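Local coordinates for protein methyltransferase (Thermus thermophilus, PDB 1WS6) that probably transfers a methyl group from S-adenosylmethionine to an acceptor, as class I methyltransferases do, at residues F111-M116 / L142-H147. Sequence-based numbering, arbitrary orientation.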
loop_
_atom_site.group_PDB
_atom_site.type_symbol
_atom_site.label_atom_id
_atom_site.label_comp_id
_atom_site.label_asym_id
_atom_site.label_seq_id
_atom_site.Cartn_x
_atom_site.Cartn_y
_atom_site.Cartn_z
ATOM N N PHE A 111 -7.849 -7.039 -7.330
ATOM C CA PHE A 111 -7.352 -5.674 -7.368
ATOM C C PHE A 111 -6.455 -5.432 -8.560
ATOM O O PHE A 111 -5.889 -6.366 -9.136
ATOM C CB PHE A 111 -6.540 -5.386 -6.108
ATOM C CG PHE A 111 -7.262 -5.705 -4.835
ATOM C CD1 PHE A 111 -7.892 -4.707 -4.111
ATOM C CD2 PHE A 111 -7.318 -7.012 -4.366
ATOM C CE1 PHE A 111 -8.568 -5.003 -2.939
ATOM C CE2 PHE A 111 -7.993 -7.317 -3.194
ATOM C CZ PHE A 111 -8.619 -6.311 -2.480
ATOM N N THR A 112 -6.309 -4.162 -8.910
ATOM C CA THR A 112 -5.452 -3.774 -10.017
ATOM C C THR A 112 -4.019 -3.568 -9.509
ATOM O O THR A 112 -3.046 -3.831 -10.215
ATOM C CB THR A 112 -5.983 -2.493 -10.651
ATOM O OG1 THR A 112 -7.298 -2.751 -11.157
ATOM C CG2 THR A 112 -5.079 -2.021 -11.776
ATOM N N VAL A 113 -3.903 -3.109 -8.269
ATOM C CA VAL A 113 -2.605 -2.871 -7.660
ATOM C C VAL A 113 -2.587 -3.325 -6.210
ATOM O O VAL A 113 -3.557 -3.134 -5.472
ATOM C CB VAL A 113 -2.234 -1.378 -7.676
ATOM C CG1 VAL A 113 -0.915 -1.170 -6.949
ATOM C CG2 VAL A 113 -2.151 -0.879 -9.102
ATOM N N ALA A 114 -1.486 -3.941 -5.808
ATOM C CA ALA A 114 -1.337 -4.392 -4.434
ATOM C C ALA A 114 0.028 -3.906 -3.962
ATOM O O ALA A 114 1.056 -4.423 -4.390
ATOM C CB ALA A 114 -1.423 -5.913 -4.355
ATOM N N PHE A 115 0.018 -2.889 -3.102
ATOM C CA PHE A 115 1.231 -2.295 -2.554
ATOM C C PHE A 115 1.494 -2.803 -1.150
ATOM O O PHE A 115 0.607 -2.786 -0.294
ATOM C CB PHE A 115 1.110 -0.766 -2.522
ATOM C CG PHE A 115 2.214 -0.080 -1.749
ATOM C CD1 PHE A 115 2.155 0.026 -0.360
ATOM C CD2 PHE A 115 3.317 0.443 -2.406
ATOM C CE1 PHE A 115 3.183 0.644 0.362
ATOM C CE2 PHE A 115 4.350 1.063 -1.695
ATOM C CZ PHE A 115 4.284 1.163 -0.309
HETATM N N MSE A 116 2.723 -3.234 -0.905
HETATM C CA MSE A 116 3.081 -3.737 0.405
HETATM C C MSE A 116 4.391 -3.157 0.937
HETATM O O MSE A 116 5.449 -3.320 0.336
HETATM C CB MSE A 116 3.160 -5.260 0.357
HETATM C CG MSE A 116 3.623 -5.899 1.638
HETATM SE SE MSE A 116 3.413 -7.820 1.594
HETATM C CE MSE A 116 1.693 -7.883 2.417
ATOM N N LEU A 142 -0.453 -4.784 -10.956
ATOM C CA LEU A 142 0.870 -4.750 -10.344
ATOM C C LEU A 142 0.944 -5.118 -8.877
ATOM O O LEU A 142 0.012 -4.874 -8.114
ATOM C CB LEU A 142 1.471 -3.355 -10.444
ATOM C CG LEU A 142 2.194 -2.895 -11.693
ATOM C CD1 LEU A 142 2.681 -1.474 -11.461
ATOM C CD2 LEU A 142 3.358 -3.837 -11.993
ATOM N N TYR A 143 2.078 -5.708 -8.505
ATOM C CA TYR A 143 2.400 -6.036 -7.122
ATOM C C TYR A 143 3.589 -5.113 -6.896
ATOM O O TYR A 143 4.577 -5.173 -7.632
ATOM C CB TYR A 143 2.874 -7.484 -6.932
ATOM C CG TYR A 143 1.784 -8.531 -6.929
ATOM C CD1 TYR A 143 1.484 -9.251 -8.081
ATOM C CD2 TYR A 143 1.050 -8.797 -5.777
ATOM C CE1 TYR A 143 0.488 -10.203 -8.087
ATOM C CE2 TYR A 143 0.043 -9.752 -5.773
ATOM C CZ TYR A 143 -0.231 -10.449 -6.933
ATOM O OH TYR A 143 -1.240 -11.378 -6.954
ATOM N N VAL A 144 3.487 -4.233 -5.914
ATOM C CA VAL A 144 4.575 -3.320 -5.624
ATOM C C VAL A 144 5.077 -3.620 -4.227
ATOM O O VAL A 144 4.311 -3.598 -3.264
ATOM C CB VAL A 144 4.117 -1.861 -5.685
ATOM C CG1 VAL A 144 5.289 -0.946 -5.348
ATOM C CG2 VAL A 144 3.558 -1.551 -7.073
ATOM N N LEU A 145 6.369 -3.884 -4.118
ATOM C CA LEU A 145 6.957 -4.219 -2.835
ATOM C C LEU A 145 7.996 -3.174 -2.413
ATOM O O LEU A 145 8.904 -2.865 -3.182
ATOM C CB LEU A 145 7.596 -5.611 -2.956
ATOM C CG LEU A 145 6.774 -6.572 -3.853
ATOM C CD1 LEU A 145 7.550 -7.853 -4.160
ATOM C CD2 LEU A 145 5.459 -6.911 -3.169
ATOM N N GLN A 146 7.846 -2.599 -1.219
ATOM C CA GLN A 146 8.821 -1.619 -0.736
ATOM C C GLN A 146 9.710 -2.334 0.265
ATOM O O GLN A 146 9.228 -3.121 1.067
ATOM C CB GLN A 146 8.151 -0.422 -0.055
ATOM C CG GLN A 146 9.169 0.573 0.507
ATOM C CD GLN A 146 8.539 1.719 1.293
ATOM O OE1 GLN A 146 8.985 2.047 2.399
ATOM N NE2 GLN A 146 7.512 2.345 0.719
ATOM N N HIS A 147 11.005 -2.051 0.231
ATOM C CA HIS A 147 11.946 -2.718 1.118
ATOM C C HIS A 147 13.298 -2.013 1.111
ATOM O O HIS A 147 13.531 -1.098 0.324
ATOM C CB HIS A 147 12.137 -4.142 0.620
ATOM C CG HIS A 147 12.538 -4.212 -0.824
ATOM N ND1 HIS A 147 13.798 -3.869 -1.264
ATOM C CD2 HIS A 147 11.831 -4.536 -1.932
ATOM C CE1 HIS A 147 13.850 -3.980 -2.579
ATOM N NE2 HIS A 147 12.668 -4.382 -3.010
#
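The carbonyl oxygen of Val-144 takes the backbone N-H of Met-116 at 2.9 Å and also lies 3.4 Å from CA of Phe-115 in a CA-H...O contact. Strands 113-116 and 142-147 run parallel here, 10° apart, and are the fourth and fifth strands of the Rossmann-like sheet, whose 3-2-1-4-5-7-6 order is that of class I methyltransferases. Their exchange starts with Leu-142 N on Thr-112 O, passes through Ala-114 N to Leu-142 O and Val-144 N to Ala-114 O, and ends with a nearly straight bond from Gln-146 N to Met-116 O.

On the face carrying Val-113, Phe-115, Leu-142 and Val-144, the Phe-115 ring makes the main side-chain contacts. With CG anti to the backbone N (chi1 170°), the ring crosses Val-144 obliquely, its CD2 3.8 Å from CG1. Farther round, Gln-146, whose OE1 has a weak hydrogen bond to Tyr-120 OH, reaches the ring rim with an extended chain: NE2 lies near the ring plane, 3.6 Å from CZ, and the amide is turned 72° to the ring. An alanine in place of Phe-115 would probably open a gap beside Val-144 CG1 and leave the Gln-146 amide without the ring edge it rests on. Phe-115 also touches Phe-45 of the neighbouring strand 44-48, and Val-144 packs on Leu-166 of strand 164-170.

The other face turns to helix 126-134, where Met-116, a selenomethionine, and Leu-145 both meet Phe-128 and Tyr-143 reaches Leu-131 and Leu-132. Across the strands, Ala-114 CB lies 4.1 Å from CD2 of the Tyr-143 ring.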